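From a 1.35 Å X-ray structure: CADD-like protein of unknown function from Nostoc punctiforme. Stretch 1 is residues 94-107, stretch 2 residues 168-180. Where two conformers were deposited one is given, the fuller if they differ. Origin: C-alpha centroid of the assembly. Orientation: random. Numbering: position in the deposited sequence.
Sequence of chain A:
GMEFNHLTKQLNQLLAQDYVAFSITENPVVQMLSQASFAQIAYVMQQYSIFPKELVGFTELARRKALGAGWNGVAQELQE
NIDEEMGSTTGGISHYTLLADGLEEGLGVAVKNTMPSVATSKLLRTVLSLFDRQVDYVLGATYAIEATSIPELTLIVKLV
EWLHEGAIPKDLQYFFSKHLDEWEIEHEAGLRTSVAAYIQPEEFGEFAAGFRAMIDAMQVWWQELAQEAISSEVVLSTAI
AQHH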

# COMPACT_ATOMS: atom_id res chain seq x y z
N SER A 94 -14.20 -6.68 5.09
CA SER A 94 -12.81 -6.28 4.91
C SER A 94 -12.67 -5.01 4.10
O SER A 94 -13.50 -4.69 3.24
CB SER A 94 -12.01 -7.38 4.22
OG SER A 94 -12.38 -7.53 2.86
N HIS A 95 -11.58 -4.29 4.34
CA HIS A 95 -11.23 -3.13 3.52
C HIS A 95 -11.12 -3.48 2.05
O HIS A 95 -11.59 -2.72 1.19
CB HIS A 95 -9.95 -2.48 4.06
CG HIS A 95 -10.13 -1.80 5.38
ND1 HIS A 95 -9.08 -1.25 6.08
CD2 HIS A 95 -11.24 -1.58 6.12
CE1 HIS A 95 -9.53 -0.71 7.20
NE2 HIS A 95 -10.84 -0.90 7.25
N TYR A 96 -10.54 -4.63 1.73
CA TYR A 96 -10.46 -5.10 0.37
C TYR A 96 -11.84 -5.22 -0.26
O TYR A 96 -12.08 -4.77 -1.37
CB TYR A 96 -9.70 -6.44 0.29
CG TYR A 96 -9.79 -7.08 -1.05
CD1 TYR A 96 -9.02 -6.62 -2.12
CD2 TYR A 96 -10.71 -8.08 -1.31
CE1 TYR A 96 -9.11 -7.18 -3.35
CE2 TYR A 96 -10.84 -8.64 -2.55
CZ TYR A 96 -10.04 -8.18 -3.59
OH TYR A 96 -10.15 -8.76 -4.82
N THR A 97 -12.76 -5.85 0.46
CA THR A 97 -14.10 -6.04 -0.06
C THR A 97 -14.83 -4.72 -0.28
O THR A 97 -15.53 -4.58 -1.29
CB THR A 97 -14.88 -6.98 0.84
OG1 THR A 97 -14.31 -8.28 0.69
CG2 THR A 97 -16.36 -7.02 0.45
N LEU A 98 -14.65 -3.77 0.64
CA LEU A 98 -15.27 -2.44 0.47
C LEU A 98 -14.80 -1.80 -0.83
O LEU A 98 -15.58 -1.24 -1.59
CB LEU A 98 -14.99 -1.54 1.66
CG LEU A 98 -15.63 -1.94 2.99
CD1 LEU A 98 -15.10 -1.07 4.12
CD2 LEU A 98 -17.17 -1.85 2.92
N LEU A 99 -13.50 -1.86 -1.08
CA LEU A 99 -12.97 -1.33 -2.33
C LEU A 99 -13.51 -2.09 -3.54
O LEU A 99 -14.00 -1.49 -4.51
CB LEU A 99 -11.43 -1.37 -2.31
CG LEU A 99 -10.74 -0.93 -3.60
CD1 LEU A 99 -11.06 0.53 -3.91
CD2 LEU A 99 -9.22 -1.14 -3.45
N ALA A 100 -13.44 -3.43 -3.50
CA ALA A 100 -13.84 -4.23 -4.64
C ALA A 100 -15.32 -4.05 -4.94
O ALA A 100 -15.72 -3.88 -6.10
CB ALA A 100 -13.50 -5.71 -4.40
N ASP A 101 -16.14 -4.09 -3.89
CA ASP A 101 -17.59 -3.95 -4.07
C ASP A 101 -17.92 -2.55 -4.58
O ASP A 101 -18.82 -2.39 -5.40
CB ASP A 101 -18.34 -4.21 -2.75
CG ASP A 101 -18.51 -5.68 -2.44
OD1 ASP A 101 -18.11 -6.54 -3.26
OD2 ASP A 101 -19.09 -5.95 -1.36
N GLY A 102 -17.21 -1.55 -4.08
CA GLY A 102 -17.41 -0.17 -4.52
C GLY A 102 -17.07 0.03 -5.97
O GLY A 102 -17.81 0.73 -6.69
N LEU A 103 -15.97 -0.57 -6.44
CA LEU A 103 -15.60 -0.48 -7.85
C LEU A 103 -16.62 -1.17 -8.75
O LEU A 103 -16.94 -0.67 -9.83
CB LEU A 103 -14.19 -1.04 -8.11
CG LEU A 103 -13.03 -0.27 -7.47
CD1 LEU A 103 -11.72 -1.08 -7.58
CD2 LEU A 103 -12.85 1.15 -8.10
N GLU A 104 -17.13 -2.31 -8.30
CA GLU A 104 -18.12 -3.06 -9.06
C GLU A 104 -19.45 -2.31 -9.13
O GLU A 104 -20.03 -2.17 -10.20
CB GLU A 104 -18.26 -4.47 -8.48
CG GLU A 104 -17.02 -5.33 -8.76
CD GLU A 104 -17.02 -6.70 -8.10
OE1 GLU A 104 -18.03 -7.07 -7.46
OE2 GLU A 104 -15.99 -7.40 -8.22
N GLU A 105 -19.91 -1.79 -7.99
CA GLU A 105 -21.20 -1.07 -7.90
C GLU A 105 -21.15 0.25 -8.67
O GLU A 105 -22.09 0.61 -9.38
CB GLU A 105 -21.56 -0.78 -6.44
CG GLU A 105 -22.87 0.01 -6.26
CD GLU A 105 -23.07 0.53 -4.85
OE1 GLU A 105 -22.45 -0.01 -3.90
OE2 GLU A 105 -23.85 1.50 -4.68
N GLY A 106 -20.04 0.96 -8.51
CA GLY A 106 -19.89 2.28 -9.12
C GLY A 106 -19.60 2.25 -10.61
O GLY A 106 -20.14 3.07 -11.35
N LEU A 107 -18.78 1.30 -11.05
CA LEU A 107 -18.22 1.31 -12.40
C LEU A 107 -18.53 0.10 -13.27
O LEU A 107 -18.26 0.13 -14.48
CB LEU A 107 -16.70 1.43 -12.31
CG LEU A 107 -16.16 2.63 -11.54
CD1 LEU A 107 -14.64 2.50 -11.38
CD2 LEU A 107 -16.53 3.94 -12.25
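Stretch 2 (168-180) IPKDLQYFFSKHL

Two glycines of stretch 1, G102 and G106, let the backbone of stretch 2 come in close. Neither has a side chain, and a CB on either would point toward stretch 2. An ideal CB on G102 would lie 2.9 Å from L172 CB, and one on G106 would lie 2.9 Å from P169 CD. Both would clash. The CA atoms of G102 and L172 are 5.2 Å apart, and those of G106 and P169 are 5.8 Å apart.

Stretch 2 begins with I168 and P169 in extended conformation. P169 takes the N-cap position, and residues 170-180 form a helix. This helix packs on helix 95-107 of stretch 1. The two run in roughly opposite directions, with a signed crossing angle of -139°. Their axes approach to 8.8 Å. The start of helix 170-180 thus lies near the end of helix 95-107, and its later residues lie near H95.

P169 points toward stretch 1. Its ring fills the space beside the glycines: P169 CG is 3.5 Å from G102 O and 3.6 Å from G106 N. P169 CB also lies 3.6 Å from E105 OE2. A water bridges the same region. Water 1 donates to E105 OE1 at 3.0 Å and accepts from D171 N at 3.2 Å, so it serves a backbone NH in the first turn of the helix.

L172 has chi1 t and chi2 p. Its CB points sideways, but the end of the side chain comes nearer to stretch 1. L172 CD2 lies 4.0 Å from G102 C. L172 CD1 lies 3.9 Å from L98 O and 4.1 Å from L99 CD1.

One turn on, F175 points toward stretch 1, with chi1 t. F175 CB is 4.4 Å from L98 CB, and F175 CE2 is 4.4 Å from L99 CB. Its ring presents an edge to the face of H95 in an offset edge-to-face pair. The F175 and H95 ring centroids are 5.8 Å apart, and the planes meet at 61°.

H95 also receives the edge of H179 on a face, with centroids 5.0 Å apart and planes at 78°. H179 ND1 donates to F175 O at 2.9 Å, a bond within the helix that helps fix the ring. At the edge of the H95 ring, K178 NZ donates to H95 NE2 at 3.1 Å. This is the one direct hydrogen bond between the stretches. The rest of the contact is mainly packing, and 581 Å² is buried in total, both sides summed.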

# COMPACT_ATOMS: atom_id res chain seq x y z
N ILE A 168 -19.50 8.63 -6.28
CA ILE A 168 -19.04 7.27 -6.00
C ILE A 168 -19.98 6.65 -4.96
O ILE A 168 -20.64 7.37 -4.21
CB ILE A 168 -17.55 7.21 -5.55
CG1 ILE A 168 -17.35 7.76 -4.15
CG2 ILE A 168 -16.65 7.96 -6.55
CD1 ILE A 168 -15.90 7.72 -3.66
N PRO A 169 -20.09 5.31 -4.95
CA PRO A 169 -20.97 4.66 -3.96
C PRO A 169 -20.67 5.05 -2.52
O PRO A 169 -19.51 5.27 -2.15
CB PRO A 169 -20.72 3.17 -4.18
CG PRO A 169 -20.22 3.06 -5.59
CD PRO A 169 -19.47 4.33 -5.87
N LYS A 170 -21.72 5.13 -1.70
CA LYS A 170 -21.62 5.70 -0.35
C LYS A 170 -20.71 4.91 0.58
O LYS A 170 -20.03 5.50 1.42
CB LYS A 170 -23.00 5.82 0.30
N ASP A 171 -20.71 3.59 0.46
CA ASP A 171 -19.85 2.77 1.31
C ASP A 171 -18.39 3.03 0.96
O ASP A 171 -17.54 3.11 1.84
CB ASP A 171 -20.14 1.27 1.12
CG ASP A 171 -21.43 0.83 1.81
OD1 ASP A 171 -22.08 1.66 2.48
OD2 ASP A 171 -21.77 -0.37 1.69
N LEU A 172 -18.12 3.12 -0.34
CA LEU A 172 -16.78 3.43 -0.83
C LEU A 172 -16.35 4.82 -0.36
O LEU A 172 -15.20 5.00 0.04
CB LEU A 172 -16.70 3.31 -2.35
CG LEU A 172 -15.31 3.44 -2.99
CD1 LEU A 172 -14.36 2.39 -2.42
CD2 LEU A 172 -15.39 3.35 -4.50
N GLN A 173 -17.27 5.78 -0.37
CA GLN A 173 -16.97 7.11 0.16
C GLN A 173 -16.63 7.09 1.66
O GLN A 173 -15.78 7.86 2.11
CB GLN A 173 -18.14 8.08 -0.10
CG GLN A 173 -17.86 9.52 0.32
CD GLN A 173 -16.61 10.09 -0.33
OE1 GLN A 173 -15.63 10.41 0.35
NE2 GLN A 173 -16.63 10.20 -1.65
N TYR A 174 -17.28 6.21 2.42
CA TYR A 174 -16.95 6.03 3.85
C TYR A 174 -15.57 5.40 4.02
O TYR A 174 -14.77 5.85 4.85
CB TYR A 174 -17.98 5.17 4.60
CG TYR A 174 -17.52 4.86 6.02
CD1 TYR A 174 -17.72 5.76 7.05
CD2 TYR A 174 -16.85 3.67 6.31
CE1 TYR A 174 -17.29 5.49 8.35
CE2 TYR A 174 -16.40 3.39 7.59
CZ TYR A 174 -16.62 4.30 8.61
OH TYR A 174 -16.18 4.03 9.89
N PHE A 175 -15.30 4.33 3.27
CA PHE A 175 -13.96 3.72 3.23
C PHE A 175 -12.88 4.78 3.04
O PHE A 175 -11.88 4.79 3.76
CB PHE A 175 -13.88 2.65 2.12
CG PHE A 175 -12.47 2.16 1.83
CD1 PHE A 175 -11.77 1.41 2.77
CD2 PHE A 175 -11.86 2.46 0.61
CE1 PHE A 175 -10.48 0.96 2.50
CE2 PHE A 175 -10.56 2.02 0.33
CZ PHE A 175 -9.87 1.26 1.27
N PHE A 176 -13.08 5.69 2.09
CA PHE A 176 -12.11 6.75 1.84
C PHE A 176 -12.05 7.76 3.00
O PHE A 176 -10.96 8.13 3.46
CB PHE A 176 -12.43 7.48 0.53
CG PHE A 176 -12.14 6.67 -0.70
CD1 PHE A 176 -11.03 5.84 -0.78
CD2 PHE A 176 -12.95 6.80 -1.82
CE1 PHE A 176 -10.77 5.11 -1.95
CE2 PHE A 176 -12.68 6.09 -2.98
CZ PHE A 176 -11.59 5.25 -3.04
N SER A 177 -13.21 8.20 3.48
CA SER A 177 -13.25 9.22 4.54
C SER A 177 -12.68 8.73 5.87
O SER A 177 -12.03 9.52 6.58
CB SER A 177 -14.69 9.73 4.74
OG SER A 177 -15.09 10.50 3.62
N LYS A 178 -12.87 7.45 6.20
CA LYS A 178 -12.34 6.91 7.45
C LYS A 178 -10.81 6.92 7.49
O LYS A 178 -10.22 6.97 8.56
CB LYS A 178 -12.87 5.49 7.76
CG LYS A 178 -12.30 4.34 6.91
CD LYS A 178 -12.56 2.95 7.55
CE LYS A 178 -11.53 2.60 8.63
NZ LYS A 178 -11.79 1.27 9.31
N HIS A 179 -10.18 6.88 6.31
CA HIS A 179 -8.73 6.90 6.22
C HIS A 179 -8.16 8.30 5.99
O HIS A 179 -7.02 8.57 6.37
CB HIS A 179 -8.27 5.99 5.08
CG HIS A 179 -8.39 4.53 5.38
ND1 HIS A 179 -9.52 3.80 5.09
CD2 HIS A 179 -7.50 3.66 5.90
CE1 HIS A 179 -9.33 2.54 5.45
NE2 HIS A 179 -8.11 2.43 5.94
N LEU A 180 -8.92 9.18 5.35
CA LEU A 180 -8.37 10.45 4.85
C LEU A 180 -8.92 11.72 5.52
O LEU A 180 -8.29 12.78 5.43
CB LEU A 180 -8.59 10.55 3.34
CG LEU A 180 -7.85 9.52 2.48
CD1 LEU A 180 -8.18 9.75 1.02
CD2 LEU A 180 -6.35 9.59 2.72
O HOH W 1 -22.45 1.64 -1.35